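Long-range contacts in rhogap protein (Gallus gallus, PDB 1F7C), which stimulates GTP hydrolysis by the Rho-family GTPases RhoA and Cdc42, here represented by its all-helical RhoGAP (BH) domain: residues N54-Y59 / Q168-V173; S66-L71 / I97-K102; G110-Y115 / Q150-L155. All coordinates share one frame; numbering follows the deposited sequence.

Contact 1: N54-Y59 / Q168-V173; sequences NEQGLY and QNLMTV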
loop_
_atom_site.group_PDB
_atom_site.type_symbol
_atom_site.label_atom_id
_atom_site.label_comp_id
_atom_site.label_asym_id
_atom_site.label_seq_id
_atom_site.Cartn_x
_atom_site.Cartn_y
_atom_site.Cartn_z
ATOM N N ASN A 54 -2.947 17.358 -1.459
ATOM C CA ASN A 54 -3.411 18.172 -0.335
ATOM C C ASN A 54 -4.777 17.784 0.248
ATOM O O ASN A 54 -5.158 18.292 1.306
ATOM C CB ASN A 54 -3.422 19.661 -0.738
ATOM C CG ASN A 54 -2.032 20.186 -1.096
ATOM O OD1 ASN A 54 -1.125 20.169 -0.268
ATOM N ND2 ASN A 54 -1.866 20.655 -2.335
ATOM N N GLU A 55 -5.506 16.899 -0.436
ATOM C CA GLU A 55 -6.828 16.443 0.013
ATOM C C GLU A 55 -6.765 15.812 1.393
ATOM O O GLU A 55 -5.915 14.966 1.646
ATOM C CB GLU A 55 -7.392 15.417 -0.970
ATOM C CG GLU A 55 -7.904 16.006 -2.271
ATOM C CD GLU A 55 -9.315 16.556 -2.146
ATOM O OE1 GLU A 55 -9.794 17.164 -3.129
ATOM O OE2 GLU A 55 -9.945 16.377 -1.076
ATOM N N GLN A 56 -7.670 16.210 2.282
ATOM C CA GLN A 56 -7.684 15.673 3.635
ATOM C C GLN A 56 -8.213 14.249 3.689
ATOM O O GLN A 56 -9.156 13.910 2.983
ATOM C CB GLN A 56 -8.523 16.560 4.553
ATOM C CG GLN A 56 -8.010 17.991 4.674
ATOM C CD GLN A 56 -8.708 18.774 5.778
ATOM O OE1 GLN A 56 -9.937 18.725 5.913
ATOM N NE2 GLN A 56 -7.925 19.507 6.569
ATOM N N GLY A 57 -7.591 13.423 4.527
ATOM C CA GLY A 57 -8.012 12.040 4.679
ATOM C C GLY A 57 -7.757 11.113 3.497
ATOM O O GLY A 57 -8.531 10.181 3.265
ATOM N N LEU A 58 -6.683 11.363 2.750
ATOM C CA LEU A 58 -6.332 10.525 1.603
ATOM C C LEU A 58 -6.284 9.057 2.005
ATOM O O LEU A 58 -5.543 8.678 2.921
ATOM C CB LEU A 58 -4.959 10.912 1.041
ATOM C CG LEU A 58 -4.798 12.086 0.078
ATOM C CD1 LEU A 58 -3.317 12.258 -0.234
ATOM C CD2 LEU A 58 -5.590 11.834 -1.210
ATOM N N TYR A 59 -7.076 8.241 1.310
ATOM C CA TYR A 59 -7.145 6.800 1.550
ATOM C C TYR A 59 -7.941 6.395 2.801
ATOM O O TYR A 59 -8.156 5.214 3.049
ATOM C CB TYR A 59 -5.725 6.200 1.593
ATOM C CG TYR A 59 -4.985 6.316 0.276
ATOM C CD1 TYR A 59 -3.948 7.246 0.104
ATOM C CD2 TYR A 59 -5.336 5.514 -0.809
ATOM C CE1 TYR A 59 -3.279 7.368 -1.126
ATOM C CE2 TYR A 59 -4.681 5.626 -2.045
ATOM C CZ TYR A 59 -3.655 6.550 -2.198
ATOM O OH TYR A 59 -3.014 6.641 -3.414
ATOM N N GLN A 168 -1.138 19.086 6.063
ATOM C CA GLN A 168 -2.248 19.465 5.211
ATOM C C GLN A 168 -3.295 18.362 5.012
ATOM O O GLN A 168 -4.494 18.593 5.221
ATOM C CB GLN A 168 -1.710 19.891 3.847
ATOM C CG GLN A 168 -2.156 21.247 3.362
ATOM C CD GLN A 168 -3.656 21.410 3.361
ATOM O OE1 GLN A 168 -4.246 21.839 4.352
ATOM N NE2 GLN A 168 -4.285 21.061 2.250
ATOM N N ASN A 169 -2.857 17.169 4.601
ATOM C CA ASN A 169 -3.810 16.091 4.357
ATOM C C ASN A 169 -4.163 15.223 5.564
ATOM O O ASN A 169 -5.002 14.336 5.463
ATOM C CB ASN A 169 -3.356 15.197 3.187
ATOM C CG ASN A 169 -2.031 14.477 3.454
ATOM O OD1 ASN A 169 -1.733 14.080 4.582
ATOM N ND2 ASN A 169 -1.249 14.274 2.394
ATOM N N LEU A 170 -3.526 15.495 6.698
ATOM C CA LEU A 170 -3.775 14.779 7.956
ATOM C C LEU A 170 -3.378 13.314 7.941
ATOM O O LEU A 170 -3.658 12.605 8.891
ATOM C CB LEU A 170 -5.258 14.865 8.332
ATOM C CG LEU A 170 -5.974 16.199 8.085
ATOM C CD1 LEU A 170 -7.451 16.079 8.479
ATOM C CD2 LEU A 170 -5.280 17.307 8.880
ATOM N N MET A 171 -2.736 12.848 6.876
ATOM C CA MET A 171 -2.359 11.440 6.818
ATOM C C MET A 171 -0.910 11.165 7.182
ATOM O O MET A 171 -0.029 11.150 6.329
ATOM C CB MET A 171 -2.674 10.859 5.440
ATOM C CG MET A 171 -4.166 10.856 5.098
ATOM S SD MET A 171 -5.231 10.081 6.371
ATOM C CE MET A 171 -4.756 8.315 6.209
ATOM N N THR A 172 -0.681 10.947 8.470
ATOM C CA THR A 172 0.639 10.652 8.977
ATOM C C THR A 172 0.960 9.203 8.652
ATOM O O THR A 172 0.105 8.457 8.169
ATOM C CB THR A 172 0.698 10.810 10.503
ATOM O OG1 THR A 172 -0.174 9.852 11.112
ATOM C CG2 THR A 172 0.266 12.213 10.913
ATOM N N VAL A 173 2.196 8.809 8.936
ATOM C CA VAL A 173 2.638 7.442 8.698
ATOM C C VAL A 173 1.708 6.483 9.450
ATOM O O VAL A 173 1.169 5.538 8.879
ATOM C CB VAL A 173 4.097 7.257 9.193
ATOM C CG1 VAL A 173 4.491 5.789 9.149
ATOM C CG2 VAL A 173 5.039 8.090 8.328
#

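Contact 2: S66-L71 / I97-K102; sequences SRVQKL and ITSALK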
loop_
_atom_site.group_PDB
_atom_site.type_symbol
_atom_site.label_atom_id
_atom_site.label_comp_id
_atom_site.label_asym_id
_atom_site.label_seq_id
_atom_site.Cartn_x
_atom_site.Cartn_y
_atom_site.Cartn_z
ATOM N N SER A 66 -20.382 3.083 -6.200
ATOM C CA SER A 66 -20.904 3.095 -7.560
ATOM C C SER A 66 -19.891 3.647 -8.554
ATOM O O SER A 66 -19.622 3.033 -9.590
ATOM C CB SER A 66 -22.192 3.925 -7.616
ATOM O OG SER A 66 -23.168 3.404 -6.726
ATOM N N ARG A 67 -19.328 4.806 -8.235
ATOM C CA ARG A 67 -18.356 5.438 -9.115
ATOM C C ARG A 67 -17.044 4.674 -9.127
ATOM O O ARG A 67 -16.367 4.607 -10.153
ATOM C CB ARG A 67 -18.108 6.884 -8.689
ATOM C CG ARG A 67 -19.371 7.710 -8.550
ATOM C CD ARG A 67 -19.091 9.172 -8.821
ATOM N NE ARG A 67 -18.706 9.382 -10.213
ATOM C CZ ARG A 67 -18.368 10.559 -10.730
ATOM N NH1 ARG A 67 -18.362 11.649 -9.969
ATOM N NH2 ARG A 67 -18.043 10.646 -12.013
ATOM N N VAL A 68 -16.684 4.096 -7.986
ATOM C CA VAL A 68 -15.443 3.339 -7.889
ATOM C C VAL A 68 -15.446 2.189 -8.891
ATOM O O VAL A 68 -14.597 2.132 -9.788
ATOM C CB VAL A 68 -15.245 2.768 -6.468
ATOM C CG1 VAL A 68 -14.013 1.876 -6.430
ATOM C CG2 VAL A 68 -15.098 3.903 -5.472
ATOM N N GLN A 69 -16.412 1.284 -8.738
ATOM C CA GLN A 69 -16.544 0.124 -9.620
ATOM C C GLN A 69 -16.523 0.526 -11.089
ATOM O O GLN A 69 -15.969 -0.186 -11.930
ATOM C CB GLN A 69 -17.848 -0.625 -9.327
ATOM C CG GLN A 69 -17.946 -1.225 -7.935
ATOM C CD GLN A 69 -16.788 -2.149 -7.625
ATOM O OE1 GLN A 69 -16.307 -2.873 -8.498
ATOM N NE2 GLN A 69 -16.340 -2.139 -6.375
ATOM N N LYS A 70 -17.130 1.668 -11.393
ATOM C CA LYS A 70 -17.188 2.150 -12.765
ATOM C C LYS A 70 -15.818 2.564 -13.288
ATOM O O LYS A 70 -15.509 2.353 -14.460
ATOM C CB LYS A 70 -18.167 3.322 -12.877
ATOM C CG LYS A 70 -18.387 3.780 -14.308
ATOM C CD LYS A 70 -19.436 4.874 -14.404
ATOM C CE LYS A 70 -19.601 5.344 -15.845
ATOM N NZ LYS A 70 -20.608 6.435 -15.958
ATOM N N LEU A 71 -15.000 3.161 -12.425
ATOM C CA LEU A 71 -13.661 3.573 -12.831
ATOM C C LEU A 71 -12.824 2.315 -13.018
ATOM O O LEU A 71 -12.054 2.201 -13.975
ATOM C CB LEU A 71 -13.025 4.479 -11.768
ATOM C CG LEU A 71 -11.535 4.822 -11.930
ATOM C CD1 LEU A 71 -11.278 5.432 -13.295
ATOM C CD2 LEU A 71 -11.107 5.777 -10.831
ATOM N N ILE A 97 -10.696 7.767 -6.853
ATOM C CA ILE A 97 -9.435 7.231 -7.334
ATOM C C ILE A 97 -8.636 6.490 -6.256
ATOM O O ILE A 97 -7.951 5.510 -6.562
ATOM C CB ILE A 97 -8.578 8.360 -7.937
ATOM C CG1 ILE A 97 -9.303 8.931 -9.164
ATOM C CG2 ILE A 97 -7.169 7.837 -8.289
ATOM C CD1 ILE A 97 -8.679 10.181 -9.748
ATOM N N THR A 98 -8.720 6.941 -5.004
ATOM C CA THR A 98 -7.986 6.268 -3.931
ATOM C C THR A 98 -8.733 5.010 -3.513
ATOM O O THR A 98 -8.125 4.031 -3.080
ATOM C CB THR A 98 -7.789 7.160 -2.675
ATOM O OG1 THR A 98 -9.060 7.520 -2.129
ATOM C CG2 THR A 98 -7.014 8.420 -3.032
ATOM N N SER A 99 -10.056 5.043 -3.634
ATOM C CA SER A 99 -10.858 3.882 -3.286
ATOM C C SER A 99 -10.661 2.795 -4.337
ATOM O O SER A 99 -10.642 1.609 -4.015
ATOM C CB SER A 99 -12.334 4.262 -3.165
ATOM O OG SER A 99 -12.588 4.854 -1.899
ATOM N N ALA A 100 -10.484 3.208 -5.589
ATOM C CA ALA A 100 -10.268 2.260 -6.666
ATOM C C ALA A 100 -8.991 1.490 -6.378
ATOM O O ALA A 100 -8.943 0.266 -6.522
ATOM C CB ALA A 100 -10.150 2.986 -7.993
ATOM N N LEU A 101 -7.956 2.219 -5.967
ATOM C CA LEU A 101 -6.674 1.615 -5.660
ATOM C C LEU A 101 -6.777 0.598 -4.523
ATOM O O LEU A 101 -6.207 -0.491 -4.610
ATOM C CB LEU A 101 -5.655 2.708 -5.315
ATOM C CG LEU A 101 -4.230 2.264 -4.976
ATOM C CD1 LEU A 101 -3.247 3.350 -5.371
ATOM C CD2 LEU A 101 -4.114 1.946 -3.496
ATOM N N LYS A 102 -7.504 0.938 -3.464
ATOM C CA LYS A 102 -7.638 0.022 -2.335
ATOM C C LYS A 102 -8.463 -1.234 -2.652
ATOM O O LYS A 102 -8.098 -2.338 -2.244
ATOM C CB LYS A 102 -8.240 0.741 -1.121
ATOM C CG LYS A 102 -7.422 1.921 -0.620
ATOM C CD LYS A 102 -7.814 2.327 0.789
ATOM C CE LYS A 102 -9.286 2.673 0.895
ATOM N NZ LYS A 102 -9.713 2.871 2.314
#

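Contact 3: G110-Y115 / Q150-L155; sequences GPLMMY and QMLHLL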
loop_
_atom_site.group_PDB
_atom_site.type_symbol
_atom_site.label_atom_id
_atom_site.label_comp_id
_atom_site.label_asym_id
_atom_site.label_seq_id
_atom_site.Cartn_x
_atom_site.Cartn_y
_atom_site.Cartn_z
ATOM N N GLY A 110 -4.518 -13.206 -3.548
ATOM C CA GLY A 110 -3.918 -13.292 -2.234
ATOM C C GLY A 110 -3.397 -11.934 -1.826
ATOM O O GLY A 110 -3.345 -11.027 -2.651
ATOM N N PRO A 111 -3.022 -11.749 -0.556
ATOM C CA PRO A 111 -2.510 -10.439 -0.157
ATOM C C PRO A 111 -1.161 -10.179 -0.820
ATOM O O PRO A 111 -0.367 -11.100 -0.997
ATOM C CB PRO A 111 -2.404 -10.560 1.362
ATOM C CG PRO A 111 -2.120 -12.037 1.561
ATOM C CD PRO A 111 -3.084 -12.671 0.592
ATOM N N LEU A 112 -0.907 -8.923 -1.184
ATOM C CA LEU A 112 0.347 -8.545 -1.828
ATOM C C LEU A 112 1.573 -9.006 -1.030
ATOM O O LEU A 112 2.563 -9.446 -1.607
ATOM C CB LEU A 112 0.393 -7.029 -2.023
ATOM C CG LEU A 112 1.542 -6.478 -2.876
ATOM C CD1 LEU A 112 1.375 -6.947 -4.318
ATOM C CD2 LEU A 112 1.545 -4.954 -2.825
ATOM N N MET A 113 1.502 -8.908 0.295
ATOM C CA MET A 113 2.605 -9.316 1.168
ATOM C C MET A 113 2.774 -10.837 1.187
ATOM O O MET A 113 3.780 -11.342 1.676
ATOM C CB MET A 113 2.354 -8.842 2.600
ATOM C CG MET A 113 2.190 -7.340 2.773
ATOM S SD MET A 113 3.741 -6.451 2.913
ATOM C CE MET A 113 4.458 -7.254 4.295
ATOM N N MET A 114 1.769 -11.551 0.681
ATOM C CA MET A 114 1.757 -13.021 0.610
ATOM C C MET A 114 1.500 -13.813 1.902
ATOM O O MET A 114 2.214 -13.674 2.896
ATOM C CB MET A 114 3.052 -13.545 -0.031
ATOM C CG MET A 114 3.233 -13.121 -1.477
ATOM S SD MET A 114 4.520 -14.030 -2.347
ATOM C CE MET A 114 3.550 -14.782 -3.649
ATOM N N TYR A 115 0.478 -14.664 1.860
ATOM C CA TYR A 115 0.123 -15.508 2.999
ATOM C C TYR A 115 1.357 -16.261 3.492
ATOM O O TYR A 115 1.588 -16.386 4.694
ATOM C CB TYR A 115 -0.963 -16.508 2.583
ATOM C CG TYR A 115 -2.355 -15.927 2.546
ATOM C CD1 TYR A 115 -3.197 -16.160 1.462
ATOM C CD2 TYR A 115 -2.843 -15.170 3.612
ATOM C CE1 TYR A 115 -4.499 -15.654 1.440
ATOM C CE2 TYR A 115 -4.141 -14.657 3.603
ATOM C CZ TYR A 115 -4.963 -14.904 2.514
ATOM O OH TYR A 115 -6.255 -14.411 2.507
ATOM N N GLN A 150 7.946 -5.201 -6.560
ATOM C CA GLN A 150 7.798 -4.035 -7.409
ATOM C C GLN A 150 6.574 -3.197 -7.096
ATOM O O GLN A 150 6.680 -1.982 -6.968
ATOM C CB GLN A 150 7.755 -4.445 -8.875
ATOM C CG GLN A 150 9.064 -4.258 -9.610
ATOM C CD GLN A 150 8.935 -4.568 -11.094
ATOM O OE1 GLN A 150 7.977 -4.133 -11.750
ATOM N NE2 GLN A 150 9.899 -5.312 -11.634
ATOM N N MET A 151 5.411 -3.832 -6.992
ATOM C CA MET A 151 4.203 -3.090 -6.695
ATOM C C MET A 151 4.291 -2.489 -5.300
ATOM O O MET A 151 3.881 -1.356 -5.076
ATOM C CB MET A 151 2.977 -3.983 -6.781
ATOM C CG MET A 151 1.708 -3.189 -6.722
ATOM S SD MET A 151 0.313 -4.127 -7.301
ATOM C CE MET A 151 0.677 -4.178 -9.045
ATOM N N LEU A 152 4.835 -3.264 -4.372
ATOM C CA LEU A 152 4.999 -2.823 -3.006
ATOM C C LEU A 152 5.926 -1.589 -2.979
ATOM O O LEU A 152 5.763 -0.679 -2.162
ATOM C CB LEU A 152 5.605 -3.966 -2.190
ATOM C CG LEU A 152 5.590 -3.842 -0.673
ATOM C CD1 LEU A 152 4.141 -3.775 -0.165
ATOM C CD2 LEU A 152 6.323 -5.034 -0.080
ATOM N N HIS A 153 6.897 -1.570 -3.883
ATOM C CA HIS A 153 7.847 -0.467 -3.969
ATOM C C HIS A 153 7.156 0.830 -4.408
ATOM O O HIS A 153 7.360 1.880 -3.800
ATOM C CB HIS A 153 8.973 -0.814 -4.948
ATOM C CG HIS A 153 10.088 0.182 -4.957
ATOM N ND1 HIS A 153 11.141 0.114 -5.842
ATOM C CD2 HIS A 153 10.326 1.260 -4.170
ATOM C CE1 HIS A 153 11.981 1.105 -5.599
ATOM N NE2 HIS A 153 11.509 1.815 -4.590
ATOM N N LEU A 154 6.352 0.748 -5.465
ATOM C CA LEU A 154 5.624 1.903 -5.972
ATOM C C LEU A 154 4.700 2.450 -4.905
ATOM O O LEU A 154 4.599 3.656 -4.731
ATOM C CB LEU A 154 4.772 1.532 -7.186
ATOM C CG LEU A 154 5.457 1.114 -8.481
ATOM C CD1 LEU A 154 4.403 0.627 -9.480
ATOM C CD2 LEU A 154 6.227 2.280 -9.049
ATOM N N LEU A 155 4.012 1.556 -4.204
ATOM C CA LEU A 155 3.089 1.957 -3.160
ATOM C C LEU A 155 3.735 2.652 -1.974
ATOM O O LEU A 155 3.242 3.683 -1.539
ATOM C CB LEU A 155 2.299 0.753 -2.658
ATOM C CG LEU A 155 0.947 0.528 -3.332
ATOM C CD1 LEU A 155 0.364 -0.812 -2.870
ATOM C CD2 LEU A 155 0.015 1.686 -2.993
#

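Contact 1: N54-Y59 / Q168-V173
N169, the last residue of helix 166-169, takes G57 N on its backbone O and M171 N on its side-chain OD1. The first of these (2.9 Å from G57 N to N169 O, 159° at the hydrogen) is the one hydrogen bond between 54-59 and 168-173. The same carbonyl receives a CA-H...O contact from Q56 CA at 3.5 Å. N169 CG sits between the backbone N and the carbonyl carbon (chi1 63°), and its OD1 accepts from M171 N at 2.8 Å, an Asx turn at the end of the helix, where L170 turns to positive phi. With OD1 taken by M171 N and ND2 by I53 O and V162 O, three hydrogen bonds hold the amide and fix its rotation. E55 O comes up against N169 CB at 3.0 Å.

The bend of M171 at chi2 brings SD to 3.8 Å from G57 CA, and that at chi3 carries CE to 3.4 Å from L58 O. At the exposed end, Q168 NE2 lies 3.4 Å from N54 CB, with the two amide planes 44° apart; N54 OD1 is hydrogen-bonded to N165 ND2. M171 packs close to R60, the residue predicted to be the arginine finger. L58 is seated on helices 35-51, 94-106 and 146-164, and V173 leans on helix 198-210.

Contact 2: S66-L71 / I97-K102
V68 and L71, one turn apart on helix 65-76, pack against I97, S99 and A100 of helix 94-106 in a helix-helix crossing of the all-helical RhoGAP domain. The short segments approach to 8.8 Å between axes and cross at -66°, a steep angle that confines the contact to a few residues. The backbones come nearest at V68 and A100, where the small alanine lets the valine reach the helix surface.

Polar interactions lie at the margin of the contact, with partners outside the two segments. R67 forms a salt bridge with E93, in the segment leading into helix 94-106. S99 turns its hydroxyl away from the carbonyl carbon, and OG is hydrogen-bonded to G63 N and K95 O, tying the helix to the loop that follows the predicted arginine finger R60.

Across the interface itself the interaction is apolar, without a hydrogen bond. L71 contributes a single branch, CD2, which lies 4.0 Å from I97 CG1 and 4.1 Å from A100 CB. The L71 and I97 side chains run at a slant to each other, although the CB of I97 points away from helix 65-76. W92 and T96 also touch L71, and T103 also touches V68. The two methyls of V68 reach neighbouring residues of the second helix. CG1, anti to the backbone N (chi1 175°), rests 3.8 Å from A100 CA, and V68 CG2 meets S99 CB at 3.6 Å, the closest approach between the two segments.

Contact 3: G110-Y115 / Q150-L155
A type I beta turn, P111 to M114, in the loop between helices 94-106 and 115-125 presses two side chains onto helix 146-164, with L112 against L152 at the centre of the contact. The turn is closed by M114 N to P111 O at 2.8 Å. Of its second and third residues, L112 points toward the helix, and M113 reaches it through its bent chain.

L112 carries most of the contact. Its CG lies anti to the backbone N (chi1 -171°), and its two methyls divide the helix surface: CD1 meets M151 CB at 4.2 Å, while CD2 lies 3.9 Å from L152 CD1 and 4.3 Å from L155 CD1. M113, bent at chi2 and chi3, approaches L152 at about a right angle and brings SD to 4.1 Å from L152 CD1. L152 is thus touched by both central residues of the turn. M151 continues away from the turn to F38 and I41 of helix 35-51.

No hydrogen bond links the two segments, but L112 O accepts from N148 ND2 nearer the start of the same helix, and M113 pairs through its backbone with L184. The contact lies away from the arginine finger. It is a buried apolar seam between an interhelical turn and a core helix of the all-helical RhoGAP fold.

In the fold
All three contacts lie within the RhoGAP domain. Contacts 2 and 3 follow each other along the chain, both nested inside the loop closed by contact 1. Contact 1 touches contact 2 through Y59: its carbonyl O is 2.9 Å from K102 NZ, a probable hydrogen bond, and its ring packs on T98. Contact 2 meets contact 3 where L101 CD2 lies 4.2 Å from L155 CD2. Contacts 1 and 3 do not touch, with nearest atoms about 6 Å apart. Relative to the predicted arginine finger, R60, the side chain of M171 is about 4 Å away and that of S99 about 9 Å, whereas contact 3 is remote from it.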